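Local coordinates for protease Do-like 8, chloroplastic (Arabidopsis thaliana, PDB 4IC6), which is probably a serine endopeptidase of the HtrA (Deg) family in chloroplast thylakoids, joining a trypsin-like protease domain to a PDZ domain, at residues A[239-242]-A[243-247]; A[262-266]-A[267-271]. The protein carries 1 engineered substitution. One frame throughout, in Å; residues are numbered along the deposited sequence.

Contact 1: residues A[239-242]-A[243-247]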
ATOM      1  N   SER A 239      28.104 -23.737  10.147  1.00 35.08           N
ATOM      2  CA  SER A 239      28.325 -24.359  11.451  1.00 40.53           C
ATOM      3  C   SER A 239      27.017 -24.932  11.969  1.00 38.69           C
ATOM      4  O   SER A 239      26.995 -25.996  12.576  1.00 38.54           O
ATOM      5  CB  SER A 239      28.888 -23.366  12.463  1.00 41.08           C
ATOM      6  OG  SER A 239      27.969 -22.311  12.695  1.00 45.23           O
ATOM      7  N   THR A 240      25.924 -24.222  11.722  1.00 39.10           N
ATOM      8  CA  THR A 240      24.612 -24.732  12.093  1.00 39.23           C
ATOM      9  C   THR A 240      24.219 -25.907  11.200  1.00 36.05           C
ATOM     10  O   THR A 240      23.823 -26.969  11.694  1.00 33.32           O
ATOM     11  CB  THR A 240      23.549 -23.624  12.035  1.00 37.44           C
ATOM     12  OG1 THR A 240      23.862 -22.646  13.028  1.00 35.54           O
ATOM     13  CG2 THR A 240      22.188 -24.187  12.349  1.00 35.22           C
ATOM     14  N   VAL A 241      24.351 -25.724   9.889  1.00 31.31           N
ATOM     15  CA  VAL A 241      24.023 -26.787   8.940  1.00 35.95           C
ATOM     16  C   VAL A 241      24.798 -28.070   9.257  1.00 38.48           C
ATOM     17  O   VAL A 241      24.255 -29.171   9.207  1.00 39.19           O
ATOM     18  CB  VAL A 241      24.330 -26.344   7.489  1.00 32.88           C
ATOM     19  CG1 VAL A 241      23.969 -27.444   6.492  1.00 35.72           C
ATOM     20  CG2 VAL A 241      23.593 -25.045   7.168  1.00 29.43           C
ATOM     21  N   LEU A 242      26.069 -27.914   9.599  1.00 39.54           N
ATOM     22  CA  LEU A 242      26.917 -29.050   9.938  1.00 41.18           C
ATOM     23  C   LEU A 242      26.408 -29.784  11.169  1.00 44.49           C
ATOM     24  O   LEU A 242      26.608 -30.990  11.323  1.00 47.78           O
ATOM     25  CB  LEU A 242      28.346 -28.579  10.188  1.00 42.14           C
ATOM     26  CG  LEU A 242      29.215 -28.471   8.943  1.00 42.51           C
ATOM     27  CD1 LEU A 242      30.537 -27.805   9.292  1.00 45.87           C
ATOM     28  CD2 LEU A 242      29.438 -29.873   8.380  1.00 44.91           C
ATOM     29  N   LYS A 243      25.734 -29.054  12.045  1.00 44.02           N
ATOM     30  CA  LYS A 243      25.257 -29.643  13.289  1.00 47.70           C
ATOM     31  C   LYS A 243      23.888 -30.277  13.097  1.00 43.66           C
ATOM     32  O   LYS A 243      23.619 -31.356  13.614  1.00 46.53           O
ATOM     33  CB  LYS A 243      25.209 -28.573  14.388  1.00 50.83           C
ATOM     34  CG  LYS A 243      24.265 -28.864  15.552  1.00 60.06           C
ATOM     35  CD  LYS A 243      24.909 -29.744  16.623  1.00 67.47           C
ATOM     36  CE  LYS A 243      24.003 -29.887  17.851  1.00 67.92           C
ATOM     37  NZ  LYS A 243      24.658 -30.671  18.936  1.00 69.19           N
ATOM     38  N   ILE A 244      23.028 -29.608  12.337  1.00 36.24           N
ATOM     39  CA  ILE A 244      21.635 -30.034  12.188  1.00 40.25           C
ATOM     40  C   ILE A 244      21.444 -31.195  11.205  1.00 41.96           C
ATOM     41  O   ILE A 244      20.678 -32.128  11.459  1.00 43.17           O
ATOM     42  CB  ILE A 244      20.743 -28.848  11.738  1.00 37.74           C
ATOM     43  CG1 ILE A 244      20.836 -27.705  12.758  1.00 37.96           C
ATOM     44  CG2 ILE A 244      19.302 -29.300  11.532  1.00 36.36           C
ATOM     45  CD1 ILE A 244      20.336 -28.084  14.154  1.00 39.38           C
ATOM     46  N   VAL A 245      22.142 -31.136  10.079  1.00 42.54           N
ATOM     47  CA  VAL A 245      21.930 -32.118   9.026  1.00 42.24           C
ATOM     48  C   VAL A 245      22.149 -33.572   9.487  1.00 44.28           C
ATOM     49  O   VAL A 245      21.274 -34.420   9.283  1.00 47.39           O
ATOM     50  CB  VAL A 245      22.746 -31.791   7.753  1.00 41.31           C
ATOM     51  CG1 VAL A 245      22.733 -32.976   6.786  1.00 42.95           C
ATOM     52  CG2 VAL A 245      22.168 -30.565   7.066  1.00 39.84           C
ATOM     53  N   PRO A 246      23.296 -33.868  10.125  1.00 44.43           N
ATOM     54  CA  PRO A 246      23.521 -35.263  10.537  1.00 49.54           C
ATOM     55  C   PRO A 246      22.457 -35.786  11.500  1.00 50.80           C
ATOM     56  O   PRO A 246      22.149 -36.990  11.476  1.00 51.94           O
ATOM     57  CB  PRO A 246      24.883 -35.212  11.233  1.00 50.16           C
ATOM     58  CG  PRO A 246      25.541 -33.993  10.684  1.00 47.98           C
ATOM     59  CD  PRO A 246      24.445 -33.009  10.440  1.00 46.11           C
ATOM     60  N   GLN A 247      21.920 -34.901  12.339  1.00 49.17           N
ATOM     61  CA  GLN A 247      20.821 -35.255  13.246  1.00 46.56           C
ATOM     62  C   GLN A 247      19.552 -35.583  12.457  1.00 48.39           C
ATOM     63  O   GLN A 247      18.867 -36.565  12.745  1.00 54.46           O
ATOM     64  CB  GLN A 247      20.540 -34.112  14.242  1.00 49.59           C
ATOM     65  CG  GLN A 247      21.713 -33.757  15.152  1.00 49.27           C
ATOM     66  CD  GLN A 247      21.338 -32.761  16.239  1.00 53.14           C
ATOM     67  OE1 GLN A 247      21.700 -31.580  16.176  1.00 51.41           O
ATOM     68  NE2 GLN A 247      20.613 -33.234  17.248  1.00 55.63           N
TER
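V241 and V245, one helical turn apart, lie side by side and point the same way, CG1 of V241 meeting CG2 of V245 at 3.6 Å. The methyls that touch are not equivalent: V241 turns CG1 anti to its own nitrogen (chi1 -179°), forward along the helix, whereas the V245 methyl that receives it sits beside its own nitrogen, turned back toward the preceding turn. T240 and I244 repeat the scheme on the neighbouring flank, with CG2 of T240 3.8 Å from CG1 of I244. I244 CG1 also comes within 3.3 Å of T240 O.

That oxygen takes two amides. I244 N makes the regular i to i+4 bond to T240 O at 2.8 Å, and K243 N reaches T240 O from well above the carbonyl plane, in a bent bond with an N-H...O angle of 134°. The K243 amide adds a weak bond to S239 O. These turns belong to helix 238-251, which follows the last strand of the second barrel of the trypsin-like fold, 233-237, and leads toward the PDZ domain.

V245 N donates to V241 O at 3.0 Å, nearly straight. One residue on the pattern fails, because P246 has no N-H to offer: its ring carbon CD stands 3.1 Å from L242 O, where a donor would have been, and the helix kinks there.

Further out, V245 packs on W72, I244 on R256 and T240 on K125. The bent chain of K243 leads away from the first turn to a salt bridge between its NZ and E331 OE2, while S147 OG bonds the backbone nitrogen of S239.

Contact 2: residues A[262-266]-A[267-271]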
ATOM      1  N   GLU A 262      11.053 -16.352  27.332  1.00 51.46           N
ATOM      2  CA  GLU A 262      11.263 -15.437  26.213  1.00 52.02           C
ATOM      3  C   GLU A 262      12.490 -14.578  26.509  1.00 43.28           C
ATOM      4  O   GLU A 262      12.554 -13.912  27.538  1.00 46.58           O
ATOM      5  CB  GLU A 262      10.029 -14.554  25.992  1.00 60.67           C
ATOM      6  CG  GLU A 262       9.896 -14.021  24.567  1.00 68.83           C
ATOM      7  CD  GLU A 262       9.338 -12.598  24.501  1.00 75.96           C
ATOM      8  OE1 GLU A 262       8.544 -12.213  25.394  1.00 78.11           O
ATOM      9  OE2 GLU A 262       9.705 -11.859  23.553  1.00 78.20           O
ATOM     10  N   LEU A 263      13.468 -14.607  25.609  1.00 40.02           N
ATOM     11  CA  LEU A 263      14.686 -13.823  25.773  1.00 36.73           C
ATOM     12  C   LEU A 263      14.685 -12.664  24.776  1.00 37.14           C
ATOM     13  O   LEU A 263      14.199 -12.801  23.643  1.00 36.58           O
ATOM     14  CB  LEU A 263      15.924 -14.706  25.569  1.00 33.44           C
ATOM     15  CG  LEU A 263      16.053 -15.881  26.557  1.00 40.75           C
ATOM     16  CD1 LEU A 263      17.104 -16.877  26.095  1.00 45.29           C
ATOM     17  CD2 LEU A 263      16.382 -15.399  27.952  1.00 43.46           C
ATOM     18  N   ALA A 264      15.230 -11.528  25.196  1.00 38.70           N
ATOM     19  CA  ALA A 264      15.259 -10.338  24.352  1.00 37.47           C
ATOM     20  C   ALA A 264      16.218 -10.514  23.194  1.00 34.55           C
ATOM     21  O   ALA A 264      17.337 -10.985  23.371  1.00 36.67           O
ATOM     22  CB  ALA A 264      15.654  -9.094  25.176  1.00 36.09           C
ATOM     23  N   PRO A 265      15.786 -10.122  21.991  1.00 35.67           N
ATOM     24  CA  PRO A 265      16.715 -10.077  20.867  1.00 34.10           C
ATOM     25  C   PRO A 265      17.869  -9.117  21.220  1.00 37.25           C
ATOM     26  O   PRO A 265      17.654  -8.193  22.013  1.00 34.48           O
ATOM     27  CB  PRO A 265      15.856  -9.505  19.738  1.00 36.45           C
ATOM     28  CG  PRO A 265      14.451  -9.847  20.107  1.00 40.65           C
ATOM     29  CD  PRO A 265      14.399  -9.809  21.602  1.00 39.22           C
ATOM     30  N   ASP A 266      19.063  -9.347  20.679  1.00 37.86           N
ATOM     31  CA  ASP A 266      20.236  -8.542  21.028  1.00 41.87           C
ATOM     32  C   ASP A 266      20.024  -7.030  20.873  1.00 42.03           C
ATOM     33  O   ASP A 266      20.469  -6.245  21.717  1.00 41.03           O
ATOM     34  CB  ASP A 266      21.442  -8.965  20.191  1.00 51.72           C
ATOM     35  CG  ASP A 266      22.253 -10.056  20.849  1.00 60.83           C
ATOM     36  OD1 ASP A 266      21.668 -10.854  21.613  1.00 62.82           O
ATOM     37  OD2 ASP A 266      23.478 -10.112  20.601  1.00 65.37           O
ATOM     38  N   PRO A 267      19.372  -6.612  19.775  1.00 43.94           N
ATOM     39  CA  PRO A 267      19.146  -5.175  19.569  1.00 40.82           C
ATOM     40  C   PRO A 267      18.251  -4.576  20.645  1.00 44.22           C
ATOM     41  O   PRO A 267      18.427  -3.413  21.009  1.00 43.66           O
ATOM     42  CB  PRO A 267      18.450  -5.118  18.208  1.00 42.18           C
ATOM     43  CG  PRO A 267      18.903  -6.386  17.498  1.00 41.84           C
ATOM     44  CD  PRO A 267      18.992  -7.415  18.597  1.00 42.22           C
ATOM     45  N   VAL A 268      17.306  -5.363  21.151  1.00 41.82           N
ATOM     46  CA  VAL A 268      16.434  -4.915  22.229  1.00 40.86           C
ATOM     47  C   VAL A 268      17.209  -4.858  23.545  1.00 40.92           C
ATOM     48  O   VAL A 268      17.147  -3.859  24.272  1.00 39.40           O
ATOM     49  CB  VAL A 268      15.190  -5.831  22.370  1.00 49.12           C
ATOM     50  CG1 VAL A 268      14.463  -5.578  23.687  1.00 49.82           C
ATOM     51  CG2 VAL A 268      14.255  -5.640  21.182  1.00 50.16           C
ATOM     52  N   ALA A 269      17.964  -5.915  23.840  1.00 35.34           N
ATOM     53  CA  ALA A 269      18.741  -5.944  25.078  1.00 36.80           C
ATOM     54  C   ALA A 269      19.702  -4.761  25.139  1.00 40.04           C
ATOM     55  O   ALA A 269      19.758  -4.035  26.130  1.00 38.89           O
ATOM     56  CB  ALA A 269      19.500  -7.257  25.213  1.00 40.11           C
ATOM     57  N   ASN A 270      20.469  -4.557  24.077  1.00 40.26           N
ATOM     58  CA  ASN A 270      21.426  -3.455  24.083  1.00 42.58           C
ATOM     59  C   ASN A 270      20.750  -2.077  24.219  1.00 43.44           C
ATOM     60  O   ASN A 270      21.204  -1.216  24.978  1.00 40.05           O
ATOM     61  CB  ASN A 270      22.379  -3.552  22.889  1.00 42.36           C
ATOM     62  CG  ASN A 270      23.397  -4.691  23.046  1.00 45.74           C
ATOM     63  OD1 ASN A 270      24.476  -4.500  23.617  1.00 48.61           O
ATOM     64  ND2 ASN A 270      23.054  -5.879  22.538  1.00 37.65           N
ATOM     65  N   GLN A 271      19.636  -1.886  23.526  1.00 44.26           N
ATOM     66  CA  GLN A 271      18.849  -0.676  23.700  1.00 48.53           C
ATOM     67  C   GLN A 271      18.470  -0.441  25.166  1.00 51.18           C
ATOM     68  O   GLN A 271      18.326   0.705  25.596  1.00 49.82           O
ATOM     69  CB  GLN A 271      17.599  -0.731  22.819  1.00 55.89           C
ATOM     70  CG  GLN A 271      16.751   0.529  22.850  1.00 63.54           C
ATOM     71  CD  GLN A 271      15.904   0.682  21.602  1.00 69.07           C
ATOM     72  OE1 GLN A 271      15.792  -0.247  20.794  1.00 69.87           O
ATOM     73  NE2 GLN A 271      15.310   1.865  21.427  1.00 69.80           N
TER
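The carbonyl oxygen of D266 is gripped twice by N270, once through the backbone and once through the side chain. ND2 of N270 lies 2.7 Å from D266 O, and N270 N stands 2.9 Å from the same oxygen; the two donors arrive from opposite faces of the carbonyl plane. The backbone bond is nearly straight (173°). The oxygen lies close to the plane of the N270 amide, although ND2 itself sits above the D266 carbonyl plane. With chi1 at -72°, CG of N270 is placed beside the residue's own nitrogen, which swings the amide back over the carbonyl one turn earlier. A leucine here would probably keep the backbone bond but leave D266 O without its second donor.

P265 occupies the N-cap position of helix 266-271, and its carbonyl oxygen accepts A269 N at 2.9 Å and, weakly, V268 N. P267, in the first turn, has no N-H, a common feature where helix amides still lack a preceding turn to bond to. Helix 266-271 follows a short, weakly bonded strand of the PDZ domain at about 262-263, which runs antiparallel to strand 278-282.

Apolar groups close the corner between strand and helix. CB of A264 meets CG1 of V268 at 4.0 Å and CB of A269 at 4.3 Å, while the P265 ring lies alongside V268, its CD 4.1 Å from V268 CB. A264 also packs on L281 of strand 278-282, and D266 touches K322 at the start of helix 322-329. From another copy of the protein, F163 of the second subunit packs on P267 and N270, and its F165 on D266.

Contacts 1 and 2 compare the same i to i+4 bonding at two places in the chain: contact 1 inside a helix that a proline kinks, contact 2 at the opening of a helix where a proline costs no bond. They come in series, the first in the protease region and the second in the PDZ domain, with centres 26 Å apart and nearest atoms about 15 Å apart, so neither touches the other. Contact 1 is near the predicted charge relay, the side chain of T240 lying about 9 Å from that of D126; contact 2 lies away from that site and instead meets a second subunit. The predicted serine position is an engineered alanine, A204.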